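Local structure of alpha-l-arabinofuranosidase domain protein (Thermotoga maritima, 4ATW) at residues 430-442 with 451-463. The protein probably hydrolyses terminal, non-reducing alpha-L-arabinofuranoside residues in arabinose-containing polysaccharides and oligosaccharides, as a thermostable arabinofuranosidase. Residues are numbered along the deposited sequence; the frame is centred on the assembly and turned at random.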
loop_
_atom_site.group_PDB
_atom_site.type_symbol
_atom_site.label_atom_id
_atom_site.label_comp_id
_atom_site.label_asym_id
_atom_site.label_seq_id
_atom_site.Cartn_x
_atom_site.Cartn_y
_atom_site.Cartn_z
ATOM N N LYS A 430 26.274 -22.889 2.915
ATOM C CA LYS A 430 24.917 -23.417 3.033
ATOM C C LYS A 430 24.346 -23.615 1.625
ATOM O O LYS A 430 24.970 -23.242 0.627
ATOM C CB LYS A 430 24.017 -22.462 3.826
ATOM C CG LYS A 430 24.764 -21.328 4.504
ATOM C CD LYS A 430 25.438 -21.745 5.797
ATOM C CE LYS A 430 24.462 -21.701 6.946
ATOM N NZ LYS A 430 25.203 -21.714 8.230
ATOM N N LYS A 431 23.161 -24.203 1.551
ATOM C CA LYS A 431 22.534 -24.450 0.267
ATOM C C LYS A 431 21.271 -23.612 0.150
ATOM O O LYS A 431 20.159 -24.142 0.164
ATOM C CB LYS A 431 22.188 -25.933 0.130
ATOM C CG LYS A 431 22.183 -26.447 -1.303
ATOM C CD LYS A 431 23.606 -26.588 -1.840
ATOM C CE LYS A 431 24.399 -27.653 -1.082
ATOM N NZ LYS A 431 25.861 -27.586 -1.352
ATOM N N ALA A 432 21.449 -22.300 0.041
ATOM C CA ALA A 432 20.323 -21.379 -0.084
ATOM C C ALA A 432 19.546 -21.515 -1.410
ATOM O O ALA A 432 20.060 -22.040 -2.402
ATOM C CB ALA A 432 20.829 -19.958 0.063
ATOM N N THR A 433 18.304 -21.032 -1.419
ATOM C CA THR A 433 17.464 -21.066 -2.613
ATOM C C THR A 433 17.054 -19.632 -2.997
ATOM O O THR A 433 16.686 -18.856 -2.127
ATOM C CB THR A 433 16.228 -21.962 -2.359
ATOM O OG1 THR A 433 15.137 -21.503 -3.168
ATOM C CG2 THR A 433 15.862 -21.988 -0.859
ATOM N N VAL A 434 17.139 -19.268 -4.278
ATOM C CA VAL A 434 16.776 -17.900 -4.677
ATOM C C VAL A 434 15.515 -17.798 -5.503
ATOM O O VAL A 434 15.386 -18.455 -6.551
ATOM C CB VAL A 434 17.897 -17.164 -5.498
ATOM C CG1 VAL A 434 19.245 -17.434 -4.900
ATOM C CG2 VAL A 434 17.857 -17.550 -6.986
ATOM N N TYR A 435 14.586 -16.961 -5.042
ATOM C CA TYR A 435 13.353 -16.778 -5.797
ATOM C C TYR A 435 13.476 -15.493 -6.538
ATOM O O TYR A 435 13.611 -14.455 -5.924
ATOM C CB TYR A 435 12.140 -16.719 -4.886
ATOM C CG TYR A 435 12.120 -17.823 -3.883
ATOM C CD1 TYR A 435 12.900 -17.744 -2.734
ATOM C CD2 TYR A 435 11.325 -18.941 -4.075
ATOM C CE1 TYR A 435 12.882 -18.758 -1.777
ATOM C CE2 TYR A 435 11.301 -19.977 -3.132
ATOM C CZ TYR A 435 12.081 -19.877 -1.979
ATOM O OH TYR A 435 12.066 -20.866 -1.021
ATOM N N THR A 436 13.447 -15.572 -7.859
ATOM C CA THR A 436 13.573 -14.374 -8.669
ATOM C C THR A 436 12.332 -14.146 -9.541
ATOM O O THR A 436 11.665 -15.100 -9.990
ATOM C CB THR A 436 14.833 -14.456 -9.548
ATOM O OG1 THR A 436 14.504 -15.075 -10.793
ATOM C CG2 THR A 436 15.903 -15.308 -8.855
ATOM N N LEU A 437 12.030 -12.871 -9.773
ATOM C CA LEU A 437 10.859 -12.491 -10.565
ATOM C C LEU A 437 11.191 -11.597 -11.743
ATOM O O LEU A 437 11.677 -10.472 -11.574
ATOM C CB LEU A 437 9.825 -11.784 -9.676
ATOM C CG LEU A 437 8.731 -10.958 -10.346
ATOM C CD1 LEU A 437 7.903 -11.814 -11.291
ATOM C CD2 LEU A 437 7.865 -10.363 -9.256
ATOM N N THR A 438 10.910 -12.106 -12.935
ATOM C CA THR A 438 11.167 -11.351 -14.154
ATOM C C THR A 438 10.325 -11.996 -15.236
ATOM O O THR A 438 9.420 -12.772 -14.922
ATOM C CB THR A 438 12.678 -11.401 -14.561
ATOM O OG1 THR A 438 12.965 -10.395 -15.554
ATOM C CG2 THR A 438 13.033 -12.778 -15.106
ATOM N N GLY A 439 10.625 -11.677 -16.492
ATOM C CA GLY A 439 9.885 -12.249 -17.598
ATOM C C GLY A 439 10.481 -11.902 -18.946
ATOM O O GLY A 439 11.509 -11.238 -19.016
ATOM N N PRO A 440 9.839 -12.316 -20.044
ATOM C CA PRO A 440 10.295 -12.053 -21.415
ATOM C C PRO A 440 10.934 -10.685 -21.718
ATOM O O PRO A 440 12.113 -10.590 -22.040
ATOM C CB PRO A 440 9.031 -12.270 -22.234
ATOM C CG PRO A 440 8.361 -13.388 -21.488
ATOM C CD PRO A 440 8.514 -12.961 -20.051
ATOM N N ASP A 441 10.140 -9.632 -21.644
ATOM C CA ASP A 441 10.635 -8.292 -21.907
ATOM C C ASP A 441 10.043 -7.335 -20.885
ATOM O O ASP A 441 9.155 -7.696 -20.118
ATOM C CB ASP A 441 10.267 -7.838 -23.310
ATOM C CG ASP A 441 8.810 -8.081 -23.631
ATOM O OD1 ASP A 441 8.394 -9.258 -23.577
ATOM O OD2 ASP A 441 8.089 -7.105 -23.939
ATOM N N VAL A 442 10.531 -6.105 -20.873
ATOM C CA VAL A 442 10.045 -5.147 -19.903
ATOM C C VAL A 442 8.605 -4.781 -20.148
ATOM O O VAL A 442 8.095 -3.830 -19.566
ATOM C CB VAL A 442 10.874 -3.865 -19.905
ATOM C CG1 VAL A 442 12.333 -4.194 -19.583
ATOM C CG2 VAL A 442 10.727 -3.161 -21.241
ATOM N N PRO A 451 -1.471 -16.958 -17.655
ATOM C CA PRO A 451 -1.374 -16.474 -16.280
ATOM C C PRO A 451 -0.004 -16.639 -15.685
ATOM O O PRO A 451 0.151 -16.523 -14.460
ATOM C CB PRO A 451 -2.398 -17.316 -15.563
ATOM C CG PRO A 451 -2.188 -18.637 -16.228
ATOM C CD PRO A 451 -2.175 -18.250 -17.689
ATOM N N ASN A 452 0.986 -16.902 -16.542
ATOM C CA ASN A 452 2.358 -17.090 -16.066
ATOM C C ASN A 452 3.530 -16.482 -16.820
ATOM O O ASN A 452 4.680 -16.812 -16.524
ATOM C CB ASN A 452 2.603 -18.576 -15.880
ATOM C CG ASN A 452 1.768 -19.132 -14.773
ATOM O OD1 ASN A 452 1.927 -18.747 -13.618
ATOM N ND2 ASN A 452 0.842 -20.014 -15.110
ATOM N N VAL A 453 3.254 -15.592 -17.772
ATOM C CA VAL A 453 4.323 -14.933 -18.537
ATOM C C VAL A 453 5.352 -14.305 -17.579
ATOM O O VAL A 453 6.559 -14.536 -17.699
ATOM C CB VAL A 453 3.749 -13.828 -19.459
ATOM C CG1 VAL A 453 4.882 -13.071 -20.126
ATOM C CG2 VAL A 453 2.833 -14.444 -20.506
ATOM N N VAL A 454 4.847 -13.508 -16.635
ATOM C CA VAL A 454 5.661 -12.853 -15.609
ATOM C C VAL A 454 5.387 -13.618 -14.305
ATOM O O VAL A 454 4.247 -13.639 -13.830
ATOM C CB VAL A 454 5.249 -11.359 -15.444
ATOM C CG1 VAL A 454 6.073 -10.705 -14.348
ATOM C CG2 VAL A 454 5.432 -10.614 -16.770
ATOM N N ASP A 455 6.407 -14.253 -13.725
ATOM C CA ASP A 455 6.176 -15.031 -12.510
ATOM C C ASP A 455 7.431 -15.239 -11.660
ATOM O O ASP A 455 8.532 -14.828 -12.046
ATOM C CB ASP A 455 5.565 -16.379 -12.912
ATOM C CG ASP A 455 4.627 -16.935 -11.868
ATOM O OD1 ASP A 455 4.730 -16.525 -10.695
ATOM O OD2 ASP A 455 3.789 -17.791 -12.217
ATOM N N ILE A 456 7.249 -15.874 -10.501
ATOM C CA ILE A 456 8.339 -16.159 -9.571
ATOM C C ILE A 456 8.832 -17.572 -9.777
ATOM O O ILE A 456 8.031 -18.495 -9.937
ATOM C CB ILE A 456 7.876 -16.065 -8.116
ATOM C CG1 ILE A 456 7.345 -14.658 -7.844
ATOM C CG2 ILE A 456 9.033 -16.402 -7.169
ATOM C CD1 ILE A 456 6.790 -14.473 -6.447
ATOM N N THR A 457 10.149 -17.750 -9.738
ATOM C CA THR A 457 10.764 -19.077 -9.938
ATOM C C THR A 457 11.942 -19.353 -9.006
ATOM O O THR A 457 12.885 -18.555 -8.910
ATOM C CB THR A 457 11.273 -19.197 -11.360
ATOM O OG1 THR A 457 12.233 -18.150 -11.584
ATOM C CG2 THR A 457 10.096 -19.042 -12.367
ATOM N N SER A 458 11.895 -20.492 -8.331
ATOM C CA SER A 458 12.968 -20.843 -7.410
ATOM C C SER A 458 14.135 -21.447 -8.171
ATOM O O SER A 458 14.055 -21.695 -9.370
ATOM C CB SER A 458 12.513 -21.923 -6.404
ATOM O OG SER A 458 12.137 -23.129 -7.052
ATOM N N GLU A 459 15.217 -21.686 -7.452
ATOM C CA GLU A 459 16.416 -22.251 -8.035
ATOM C C GLU A 459 17.353 -22.395 -6.843
ATOM O O GLU A 459 17.411 -21.502 -5.993
ATOM C CB GLU A 459 16.963 -21.224 -9.024
ATOM C CG GLU A 459 18.167 -21.697 -9.829
ATOM C CD GLU A 459 19.357 -20.743 -9.720
ATOM O OE1 GLU A 459 19.865 -20.578 -8.590
ATOM O OE2 GLU A 459 19.779 -20.159 -10.752
ATOM N N THR A 460 18.074 -23.511 -6.761
ATOM C CA THR A 460 18.965 -23.712 -5.631
ATOM C C THR A 460 20.380 -23.235 -5.878
ATOM O O THR A 460 20.839 -23.149 -7.014
ATOM C CB THR A 460 18.980 -25.173 -5.202
ATOM O OG1 THR A 460 17.627 -25.594 -5.026
ATOM C CG2 THR A 460 19.717 -25.346 -3.863
ATOM N N ILE A 461 21.059 -22.902 -4.787
ATOM C CA ILE A 461 22.427 -22.415 -4.853
ATOM C C ILE A 461 23.249 -22.793 -3.636
ATOM O O ILE A 461 22.723 -23.083 -2.558
ATOM C CB ILE A 461 22.478 -20.872 -4.986
ATOM C CG1 ILE A 461 22.068 -20.463 -6.387
ATOM C CG2 ILE A 461 23.885 -20.341 -4.711
ATOM C CD1 ILE A 461 22.268 -19.001 -6.626
ATOM N N THR A 462 24.557 -22.798 -3.841
ATOM C CA THR A 462 25.493 -23.080 -2.779
ATOM C C THR A 462 26.032 -21.687 -2.519
ATOM O O THR A 462 26.494 -21.024 -3.454
ATOM C CB THR A 462 26.626 -24.000 -3.261
ATOM O OG1 THR A 462 27.166 -23.470 -4.483
ATOM C CG2 THR A 462 26.109 -25.433 -3.488
ATOM N N VAL A 463 25.931 -21.230 -1.274
ATOM C CA VAL A 463 26.414 -19.903 -0.923
ATOM C C VAL A 463 27.461 -19.970 0.191
ATOM O O VAL A 463 27.469 -20.916 0.979
ATOM C CB VAL A 463 25.253 -18.994 -0.467
ATOM C CG1 VAL A 463 24.173 -18.933 -1.552
ATOM C CG2 VAL A 463 24.679 -19.503 0.840
#
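T436 and T457 form a hydrogen-bonded pair in the antiparallel pairing of 430-442 with 451-463, the axes of strands 433-438 and 455-457 running at 156°. Joined by eight residues with neither helix nor strand, the two segments make a long-looped beta hairpin of the C-terminal arabinofuranosidase domain. T457 N donates to T436 O at 3.1 Å, and T436 N returns a bond to T457 O at 3.2 Å from above the carbonyl plane. T457 OG1, held between its backbone N and carbonyl carbon (chi1 59°), adds a weak second donor to T436 O. Towards K430 and V463, single backbone bonds join V434 to E459 and A432 to I461: V434 N reaches E459 O at 2.8 Å, and A432 O receives I461 N, both donors lying almost straight out from the carbonyl. A432 N and I461 O are close, but at a poor angle. K430 and V463 restore a reciprocal pair, with V463 N to K430 O the straighter bond (167° at the hydrogen). Beyond T436 the register continues through L437-I456 to the wider T438-D455 pair, where T438 O and D455 N stand 3.6 Å apart. The D455 carboxylate is engaged separately: OD1 accepts I456 N at 2.6 Å and forms a long, weak ion pair with K348. Apolar side chains meet alongside these bonds, L437 CD1 touching V454 CG1 at 3.7 Å. Strand 433-438 lies between 455-457 and 475-481, bonded to the latter through T433, Y435 and L437, while T438 OG1 bonds to F474 O; Y435, L437 and I456 pack on L352 of helix 345-355, and T438 and V454 touch L299 of helix 299-313.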